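Local coordinates for protein GH26A (Muricauda sp. MAR_2010_75, PDB 6Q75) that probably hydrolyses beta-linked polysaccharides such as mannans, acting as a glycoside hydrolase of family 26, at residues Asn219-Arg224 / Asp229-Tyr234; Pro174-Asn179 / Ala248-His253; Pro118-Arg123 / Thr150-Gln155. All blocks are in the same frame, centred on the assembly; numbering follows the deposited sequence.

Contact 1 (Asn219-Arg224 / Asp229-Tyr234); sequences NANGPR and DQAYDY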
loop_
_atom_site.group_PDB
_atom_site.type_symbol
_atom_site.label_atom_id
_atom_site.label_comp_id
_atom_site.label_asym_id
_atom_site.label_seq_id
_atom_site.Cartn_x
_atom_site.Cartn_y
_atom_site.Cartn_z
ATOM N N ASN A 219 -2.036 4.090 4.211
ATOM C CA ASN A 219 -2.681 2.779 4.380
ATOM C C ASN A 219 -2.645 2.429 5.870
ATOM O O ASN A 219 -1.606 1.996 6.381
ATOM C CB ASN A 219 -1.945 1.722 3.540
ATOM C CG ASN A 219 -2.732 0.409 3.355
ATOM O OD1 ASN A 219 -2.484 -0.319 2.394
ATOM N ND2 ASN A 219 -3.665 0.101 4.271
ATOM N N ALA A 220 -3.778 2.580 6.551
ATOM C CA ALA A 220 -3.886 2.290 7.971
ATOM C C ALA A 220 -4.411 0.872 8.190
ATOM O O ALA A 220 -4.578 0.087 7.255
ATOM C CB ALA A 220 -4.789 3.325 8.644
ATOM N N ASN A 221 -4.645 0.534 9.455
ATOM C CA ASN A 221 -5.324 -0.703 9.848
ATOM C C ASN A 221 -6.711 -0.386 10.386
ATOM O O ASN A 221 -6.927 0.649 11.004
ATOM C CB ASN A 221 -4.528 -1.432 10.940
ATOM C CG ASN A 221 -4.796 -2.940 10.952
ATOM O OD1 ASN A 221 -4.127 -3.685 10.246
ATOM N ND2 ASN A 221 -5.777 -3.377 11.739
ATOM N N GLY A 222 -7.674 -1.294 10.177
ATOM C CA GLY A 222 -8.922 -1.149 10.890
ATOM C C GLY A 222 -8.698 -1.005 12.390
ATOM O O GLY A 222 -7.928 -1.766 12.992
ATOM N N PRO A 223 -9.340 -0.020 13.023
ATOM C CA PRO A 223 -9.094 0.213 14.455
ATOM C C PRO A 223 -9.640 -0.906 15.330
ATOM O O PRO A 223 -10.646 -1.537 15.007
ATOM C CB PRO A 223 -9.828 1.525 14.741
ATOM C CG PRO A 223 -10.002 2.189 13.357
ATOM C CD PRO A 223 -10.204 1.019 12.427
ATOM N N ARG A 224 -8.979 -1.127 16.470
ATOM C CA ARG A 224 -9.466 -2.123 17.422
ATOM C C ARG A 224 -8.819 -1.872 18.774
ATOM O O ARG A 224 -7.700 -1.373 18.842
ATOM C CB ARG A 224 -9.148 -3.549 16.957
ATOM C CG ARG A 224 -7.660 -3.835 16.894
ATOM C CD ARG A 224 -7.347 -4.703 15.734
ATOM N NE ARG A 224 -6.039 -5.343 15.823
ATOM C CZ ARG A 224 -5.518 -6.036 14.823
ATOM N NH1 ARG A 224 -6.204 -6.145 13.695
ATOM N NH2 ARG A 224 -4.328 -6.610 14.940
ATOM N N ASP A 229 -2.642 -5.545 21.093
ATOM C CA ASP A 229 -2.867 -5.637 19.661
ATOM C C ASP A 229 -3.760 -4.498 19.174
ATOM O O ASP A 229 -4.547 -4.689 18.242
ATOM C CB ASP A 229 -3.490 -7.019 19.336
ATOM C CG ASP A 229 -3.377 -7.416 17.868
ATOM O OD1 ASP A 229 -2.519 -6.881 17.141
ATOM O OD2 ASP A 229 -4.147 -8.320 17.451
ATOM N N GLN A 230 -3.627 -3.303 19.769
ATOM C CA GLN A 230 -4.507 -2.187 19.441
ATOM C C GLN A 230 -4.127 -1.514 18.123
ATOM O O GLN A 230 -2.960 -1.494 17.693
ATOM C CB GLN A 230 -4.494 -1.133 20.559
ATOM C CG GLN A 230 -4.846 -1.667 21.951
ATOM C CD GLN A 230 -3.614 -2.109 22.759
ATOM O OE1 GLN A 230 -2.544 -2.408 22.207
ATOM N NE2 GLN A 230 -3.770 -2.144 24.070
ATOM N N ALA A 231 -5.139 -0.929 17.501
ATOM C CA ALA A 231 -4.949 -0.006 16.392
ATOM C C ALA A 231 -5.864 1.181 16.635
ATOM O O ALA A 231 -7.081 1.025 16.820
ATOM C CB ALA A 231 -5.221 -0.662 15.034
ATOM N N TYR A 232 -5.272 2.374 16.636
ATOM C CA TYR A 232 -5.951 3.547 17.147
ATOM C C TYR A 232 -6.649 4.299 16.016
ATOM O O TYR A 232 -6.655 3.873 14.857
ATOM C CB TYR A 232 -4.941 4.396 17.932
ATOM C CG TYR A 232 -4.515 3.648 19.190
ATOM C CD1 TYR A 232 -5.419 3.448 20.224
ATOM C CD2 TYR A 232 -3.248 3.099 19.312
ATOM C CE1 TYR A 232 -5.061 2.744 21.369
ATOM C CE2 TYR A 232 -2.879 2.398 20.454
ATOM C CZ TYR A 232 -3.795 2.228 21.478
ATOM O OH TYR A 232 -3.453 1.532 22.620
ATOM N N ASP A 233 -7.271 5.422 16.369
ATOM C CA ASP A 233 -8.096 6.172 15.431
ATOM C C ASP A 233 -7.297 6.634 14.217
ATOM O O ASP A 233 -6.160 7.100 14.333
ATOM C CB ASP A 233 -8.697 7.398 16.117
ATOM C CG ASP A 233 -9.811 7.048 17.099
ATOM O OD1 ASP A 233 -10.487 6.013 16.921
ATOM O OD2 ASP A 233 -10.028 7.843 18.037
ATOM N N TYR A 234 -7.937 6.561 13.048
ATOM C CA TYR A 234 -7.298 6.972 11.800
ATOM C C TYR A 234 -6.728 8.380 11.893
ATOM O O TYR A 234 -5.589 8.630 11.481
ATOM C CB TYR A 234 -8.313 6.912 10.656
ATOM C CG TYR A 234 -8.776 5.505 10.247
ATOM C CD1 TYR A 234 -7.863 4.470 10.063
ATOM C CD2 TYR A 234 -10.128 5.240 10.009
ATOM C CE1 TYR A 234 -8.274 3.220 9.638
ATOM C CE2 TYR A 234 -10.559 3.978 9.593
ATOM C CZ TYR A 234 -9.621 2.973 9.416
ATOM O OH TYR A 234 -10.022 1.734 9.002
#
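Arg224 and Ala231 pair through both backbone N-H groups in one antiparallel bridge, where the chain leaves the barrel strand 214-221 of this (beta/alpha)8 fold and doubles back; Arg224 N to Ala231 O and Ala231 N to Arg224 O are each 2.9 Å. From Arg224 CB, CG sits between the backbone N and the carbonyl carbon (chi1 64°), and with the bend that follows at chi2 the chain runs toward Asp229. CG lies 3.5 Å from Asp229 O, and CD follows past the same oxygen. NE then donates to Asp229 O at 2.9 Å, almost straight (168° at the hydrogen), with the oxygen in the guanidinium plane. At the tip, Arg224 NH2 makes a salt bridge of 2.9 Å to Asp229 OD1, entering from above the carboxylate plane, the two flat groups standing 68° apart. A leucine in place of Arg224 would probably leave Asp229 without its charged mate and its carboxylate free to turn. Farther back, the end of the strand and Pro223 pack on Tyr234, whose OH is held by Thr249. Ala220 CB meets the ring edge 3.6 Å from Tyr234 CD1, while Pro223 CG lies over a face, 4.2 Å from the Tyr234 ring centroid.

Contact 2 (Pro174-Asn179 / Ala248-His253); sequences PYHEMN and ATDVYH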
loop_
_atom_site.group_PDB
_atom_site.type_symbol
_atom_site.label_atom_id
_atom_site.label_comp_id
_atom_site.label_asym_id
_atom_site.label_seq_id
_atom_site.Cartn_x
_atom_site.Cartn_y
_atom_site.Cartn_z
ATOM N N PRO A 174 3.787 3.315 1.780
ATOM C CA PRO A 174 4.830 3.174 2.801
ATOM C C PRO A 174 4.303 3.235 4.237
ATOM O O PRO A 174 3.302 3.889 4.541
ATOM C CB PRO A 174 5.744 4.376 2.503
ATOM C CG PRO A 174 4.727 5.471 2.078
ATOM C CD PRO A 174 3.607 4.692 1.312
ATOM N N TYR A 175 5.040 2.583 5.137
ATOM C CA TYR A 175 4.814 2.676 6.586
ATOM C C TYR A 175 3.345 2.400 6.922
ATOM O O TYR A 175 2.682 3.165 7.626
ATOM C CB TYR A 175 5.241 4.025 7.130
ATOM C CG TYR A 175 6.723 4.313 6.957
ATOM C CD1 TYR A 175 7.697 3.416 7.422
ATOM C CD2 TYR A 175 7.150 5.481 6.345
ATOM C CE1 TYR A 175 9.069 3.683 7.265
ATOM C CE2 TYR A 175 8.526 5.764 6.202
ATOM C CZ TYR A 175 9.465 4.855 6.655
ATOM O OH TYR A 175 10.818 5.128 6.499
ATOM N N HIS A 176 2.849 1.306 6.374
ATOM C CA HIS A 176 1.444 0.941 6.459
ATOM C C HIS A 176 1.076 0.464 7.870
ATOM O O HIS A 176 1.935 0.138 8.697
ATOM C CB HIS A 176 1.137 -0.163 5.445
ATOM C CG HIS A 176 1.947 -1.394 5.693
ATOM N ND1 HIS A 176 3.318 -1.408 5.585
ATOM C CD2 HIS A 176 1.590 -2.624 6.126
ATOM C CE1 HIS A 176 3.773 -2.608 5.903
ATOM N NE2 HIS A 176 2.738 -3.370 6.225
ATOM N N GLU A 177 -0.230 0.440 8.149
ATOM C CA GLU A 177 -0.748 0.004 9.464
ATOM C C GLU A 177 -0.125 0.822 10.606
ATOM O O GLU A 177 0.112 0.330 11.714
ATOM C CB GLU A 177 -0.539 -1.506 9.658
ATOM C CG GLU A 177 -1.403 -2.316 8.652
ATOM C CD GLU A 177 -1.269 -3.847 8.756
ATOM O OE1 GLU A 177 -0.560 -4.370 9.656
ATOM O OE2 GLU A 177 -1.922 -4.539 7.941
ATOM N N MET A 178 0.072 2.112 10.347
ATOM C CA MET A 178 0.796 2.964 11.287
ATOM C C MET A 178 -0.009 3.279 12.536
ATOM O O MET A 178 0.575 3.751 13.522
ATOM C CB MET A 178 1.202 4.261 10.581
ATOM C CG MET A 178 0.046 5.253 10.354
ATOM S SD MET A 178 -1.195 4.735 9.133
ATOM C CE MET A 178 -0.335 4.866 7.584
ATOM N N ASN A 179 -1.328 3.023 12.526
ATOM C CA ASN A 179 -2.119 3.206 13.735
ATOM C C ASN A 179 -2.057 1.985 14.637
ATOM O O ASN A 179 -2.552 2.040 15.769
ATOM C CB ASN A 179 -3.582 3.556 13.390
ATOM C CG ASN A 179 -4.253 2.514 12.502
ATOM O OD1 ASN A 179 -3.614 1.903 11.652
ATOM N ND2 ASN A 179 -5.563 2.304 12.708
ATOM N N ALA A 248 -6.326 4.256 2.578
ATOM C CA ALA A 248 -6.604 2.838 2.490
ATOM C C ALA A 248 -6.576 2.246 3.884
ATOM O O ALA A 248 -6.018 2.820 4.822
ATOM C CB ALA A 248 -5.588 2.107 1.604
ATOM N N THR A 249 -7.181 1.077 4.005
ATOM C CA THR A 249 -7.125 0.362 5.272
ATOM C C THR A 249 -7.051 -1.134 5.000
ATOM O O THR A 249 -7.390 -1.608 3.912
ATOM C CB THR A 249 -8.314 0.713 6.175
ATOM O OG1 THR A 249 -8.024 0.277 7.513
ATOM C CG2 THR A 249 -9.567 0.054 5.682
ATOM N N ASP A 250 -6.570 -1.867 6.004
ATOM C CA ASP A 250 -6.379 -3.309 5.941
ATOM C C ASP A 250 -7.465 -3.964 6.776
ATOM O O ASP A 250 -7.642 -3.606 7.948
ATOM C CB ASP A 250 -4.986 -3.716 6.461
ATOM C CG ASP A 250 -3.858 -3.200 5.557
ATOM O OD1 ASP A 250 -4.156 -2.657 4.478
ATOM O OD2 ASP A 250 -2.688 -3.345 5.907
ATOM N N VAL A 251 -8.192 -4.902 6.165
ATOM C CA VAL A 251 -9.361 -5.537 6.777
ATOM C C VAL A 251 -9.195 -7.046 6.648
ATOM O O VAL A 251 -9.282 -7.598 5.541
ATOM C CB VAL A 251 -10.683 -5.088 6.139
ATOM C CG1 VAL A 251 -11.851 -5.915 6.749
ATOM C CG2 VAL A 251 -10.903 -3.588 6.362
ATOM N N TYR A 252 -8.928 -7.718 7.764
ATOM C CA TYR A 252 -8.862 -9.161 7.785
ATOM C C TYR A 252 -10.109 -9.705 8.482
ATOM O O TYR A 252 -10.903 -8.955 9.052
ATOM C CB TYR A 252 -7.583 -9.638 8.493
ATOM C CG TYR A 252 -6.385 -9.423 7.606
ATOM C CD1 TYR A 252 -6.021 -10.397 6.677
ATOM C CD2 TYR A 252 -5.649 -8.241 7.658
ATOM C CE1 TYR A 252 -4.962 -10.208 5.821
ATOM C CE2 TYR A 252 -4.566 -8.042 6.793
ATOM C CZ TYR A 252 -4.237 -9.037 5.882
ATOM O OH TYR A 252 -3.163 -8.898 5.024
ATOM N N HIS A 253 -10.275 -11.014 8.383
ATOM C CA HIS A 253 -11.359 -11.759 9.039
ATOM C C HIS A 253 -12.740 -11.305 8.584
ATOM O O HIS A 253 -13.724 -11.525 9.297
ATOM C CB HIS A 253 -11.268 -11.639 10.560
ATOM C CG HIS A 253 -9.892 -11.847 11.101
ATOM N ND1 HIS A 253 -9.216 -13.043 10.980
ATOM C CD2 HIS A 253 -9.071 -11.016 11.781
ATOM C CE1 HIS A 253 -8.030 -12.934 11.554
ATOM N NE2 HIS A 253 -7.921 -11.718 12.055
#
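Glu177 and Asp250 meet carboxylate to carboxylate, with Glu177 OE2 only 2.5 Å from Asp250 OD2. The two side chains cross at about a right angle and their flat ends are turned 73° apart. Glu177 has CG beside its backbone N (chi1 -66°) and is then fully extended (chi2 180°), a shape that lays its length past Asp250: Glu177 CG is 3.2 Å from Asp250 OD2, and the chain goes on to bring OE2 against the same oxygen. Asp250 starts out the same way, CG beside the backbone N, and its CB is directed from the strand toward the loop. Partners on the remaining oxygens fix both groups. Glu177 OE1 accepts from Trp182 NE1 and also bonds the amino nitrogen of a bound Tris molecule, probably from the crystallisation liquor; Asp250 OD1 accepts from Asn219 ND2. His176 joins at the margin, presenting its ring edge to Asp250, with His176 CD2 at 4.3 Å from Asp250 OD2, while its NE2 bonds a Tris hydroxyl. The His176 ring also meets His110, edge-to-face, and Phe183. Tyr252 OH hydrogen-bonds Glu277 OE1 and makes a weak hydrogen bond to the Tris. Glu177 follows barrel strand 170-173 and Glu277 lies on strand 273-278, the fourth and seventh strands, consistent with the paired acids of clan GH-A glycosidases; a His-Glu pair after the fourth strand, as in other family 26 enzymes, makes this probably the active-site cleft.

Contact 3 (Pro118-Arg123 / Thr150-Gln155); sequences PPFSWR and TQQVDQ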
loop_
_atom_site.group_PDB
_atom_site.type_symbol
_atom_site.label_atom_id
_atom_site.label_comp_id
_atom_site.label_asym_id
_atom_site.label_seq_id
_atom_site.Cartn_x
_atom_site.Cartn_y
_atom_site.Cartn_z
ATOM N N PRO A 118 19.934 -4.588 6.716
ATOM C CA PRO A 118 19.261 -5.745 6.135
ATOM C C PRO A 118 20.176 -6.954 6.149
ATOM O O PRO A 118 21.407 -6.804 6.195
ATOM C CB PRO A 118 18.945 -5.303 4.696
ATOM C CG PRO A 118 19.314 -3.868 4.610
ATOM C CD PRO A 118 20.298 -3.602 5.688
ATOM N N PRO A 119 19.620 -8.171 6.106
ATOM C CA PRO A 119 18.170 -8.431 6.096
ATOM C C PRO A 119 17.515 -8.135 7.445
ATOM O O PRO A 119 18.067 -8.461 8.507
ATOM C CB PRO A 119 18.076 -9.914 5.758
ATOM C CG PRO A 119 19.399 -10.485 6.147
ATOM C CD PRO A 119 20.409 -9.402 5.941
ATOM N N PHE A 120 16.336 -7.526 7.392
ATOM C CA PHE A 120 15.676 -7.005 8.578
ATOM C C PHE A 120 14.843 -8.098 9.228
ATOM O O PHE A 120 13.906 -8.607 8.611
ATOM C CB PHE A 120 14.788 -5.821 8.197
ATOM C CG PHE A 120 15.557 -4.640 7.653
ATOM C CD1 PHE A 120 16.477 -3.976 8.449
ATOM C CD2 PHE A 120 15.319 -4.182 6.367
ATOM C CE1 PHE A 120 17.177 -2.886 7.962
ATOM C CE2 PHE A 120 16.019 -3.079 5.862
ATOM C CZ PHE A 120 16.947 -2.432 6.672
ATOM N N SER A 121 15.168 -8.442 10.480
ATOM C CA SER A 121 14.397 -9.445 11.204
ATOM C C SER A 121 12.940 -9.009 11.373
ATOM O O SER A 121 12.644 -7.861 11.716
ATOM C CB SER A 121 15.026 -9.705 12.572
ATOM O OG SER A 121 14.106 -10.369 13.432
ATOM N N TRP A 122 12.018 -9.939 11.145
ATOM C CA TRP A 122 10.609 -9.608 11.336
ATOM C C TRP A 122 10.328 -9.262 12.794
ATOM O O TRP A 122 9.780 -8.199 13.099
ATOM C CB TRP A 122 9.735 -10.775 10.885
ATOM C CG TRP A 122 8.256 -10.489 10.969
ATOM C CD1 TRP A 122 7.366 -10.974 11.889
ATOM C CD2 TRP A 122 7.516 -9.638 10.102
ATOM N NE1 TRP A 122 6.107 -10.479 11.636
ATOM C CE2 TRP A 122 6.168 -9.659 10.541
ATOM C CE3 TRP A 122 7.852 -8.872 8.992
ATOM C CZ2 TRP A 122 5.158 -8.928 9.912
ATOM C CZ3 TRP A 122 6.841 -8.158 8.354
ATOM C CH2 TRP A 122 5.512 -8.188 8.811
ATOM N N ARG A 123 10.700 -10.157 13.715
ATOM C CA ARG A 123 10.335 -9.958 15.114
ATOM C C ARG A 123 11.210 -8.913 15.796
ATOM O O ARG A 123 10.719 -8.148 16.637
ATOM C CB ARG A 123 10.406 -11.291 15.866
ATOM C CG ARG A 123 9.273 -12.224 15.493
ATOM N N THR A 150 18.316 7.848 5.795
ATOM C CA THR A 150 18.378 8.284 4.404
ATOM C C THR A 150 18.958 7.195 3.505
ATOM O O THR A 150 18.511 7.029 2.366
ATOM C CB THR A 150 19.186 9.574 4.255
ATOM O OG1 THR A 150 20.547 9.300 4.592
ATOM C CG2 THR A 150 18.620 10.685 5.140
ATOM N N GLN A 151 19.950 6.440 3.999
ATOM C CA GLN A 151 20.562 5.403 3.172
ATOM C C GLN A 151 19.592 4.259 2.907
ATOM O O GLN A 151 19.593 3.680 1.816
ATOM C CB GLN A 151 21.829 4.867 3.832
ATOM C CG GLN A 151 22.903 5.901 3.973
ATOM C CD GLN A 151 24.074 5.390 4.783
ATOM O OE1 GLN A 151 24.031 4.282 5.329
ATOM N NE2 GLN A 151 25.128 6.188 4.861
ATOM N N GLN A 152 18.785 3.903 3.898
ATOM C CA GLN A 152 17.788 2.853 3.691
ATOM C C GLN A 152 16.715 3.300 2.710
ATOM O O GLN A 152 16.253 2.505 1.882
ATOM C CB GLN A 152 17.163 2.463 5.025
ATOM C CG GLN A 152 18.144 1.765 5.945
ATOM C CD GLN A 152 17.628 1.652 7.367
ATOM O OE1 GLN A 152 16.664 2.318 7.750
ATOM N NE2 GLN A 152 18.287 0.824 8.164
ATOM N N VAL A 153 16.286 4.556 2.802
ATOM C CA VAL A 153 15.344 5.096 1.817
ATOM C C VAL A 153 15.948 5.047 0.422
ATOM O O VAL A 153 15.272 4.700 -0.552
ATOM C CB VAL A 153 14.927 6.527 2.203
ATOM C CG1 VAL A 153 14.168 7.233 1.055
ATOM C CG2 VAL A 153 14.090 6.505 3.459
ATOM N N ASP A 154 17.230 5.404 0.298
ATOM C CA ASP A 154 17.842 5.463 -1.026
ATOM C C ASP A 154 17.953 4.083 -1.669
ATOM O O ASP A 154 17.945 3.977 -2.903
ATOM C CB ASP A 154 19.222 6.133 -0.935
ATOM C CG ASP A 154 19.145 7.623 -0.601
ATOM O OD1 ASP A 154 18.041 8.183 -0.506
ATOM O OD2 ASP A 154 20.203 8.256 -0.423
ATOM N N GLN A 155 18.035 3.017 -0.864
ATOM C CA GLN A 155 18.079 1.659 -1.409
ATOM C C GLN A 155 16.766 1.250 -2.067
ATOM O O GLN A 155 16.736 0.270 -2.815
ATOM C CB GLN A 155 18.431 0.643 -0.319
ATOM C CG GLN A 155 19.903 0.647 0.066
ATOM C CD GLN A 155 20.210 -0.250 1.261
ATOM O OE1 GLN A 155 19.396 -0.384 2.180
ATOM N NE2 GLN A 155 21.410 -0.839 1.269
#
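Phe120 and Gln152 make the closest approach here: the amide nitrogen Gln152 NE2 comes to 3.8 Å from Phe120 CZ and stands almost as near to CE1. Ring and amide planes are 84° apart, and the nitrogen reaches the far rim of the ring obliquely. Beside this pair Pro118 CG lies 4.2 Å from Gln155 OE1, a looser van der Waals contact one helical turn along from Gln152. Gln152 gets there with CG beside its backbone N (chi1 -68°) and an extended chain beyond, which sends the amide out from the helix. What holds that amide is a bond from NE2 to Gln113 O, so the nitrogen lying against the ring already has a polar partner. Phe120 is placed by its own loop. Pro118 N rests 3.4 Å above one face of the Phe120 ring, toward its rim, and the chain turns between them through a cis peptide before Pro119. Phe120 O accepts from Tyr80 OH, and its backbone also bonds Trp81, a residue that both Pro118 and Gln155 touch. Just beyond, Ser121 N-caps helix 122-126 through OG to Glu124 N. The contact thus lays the loop ahead of helix 122-126 against one flank of helix 144-165, while from that helix Val153 packs on Leu201 and Leu205 of helix 194-208 and Asp154 forms a salt bridge with Arg204.

How the contacts relate
From the N terminus, contact 3 comes first: it closes a largely helical excursion of 26 residues between barrel strands 104-108 and 170-173, and is finished before the others begin. Contact 2 then opens just after strand 170-173 and closes on strand 246-251, with 68 residues between its segments. Contact 1 is nested inside that span, shutting a four-residue turn beyond strand 214-221, the strand lying between the other two in the sheet. Contacts 1 and 2 touch directly, Asn221 O and Asn179 ND2 being hydrogen-bonded, which helps tie the ends of these strands together. Contacts 2 and 3 do not touch, though the His110 ring meets Trp122 of segment 118-123 and His176 of segment 174-179.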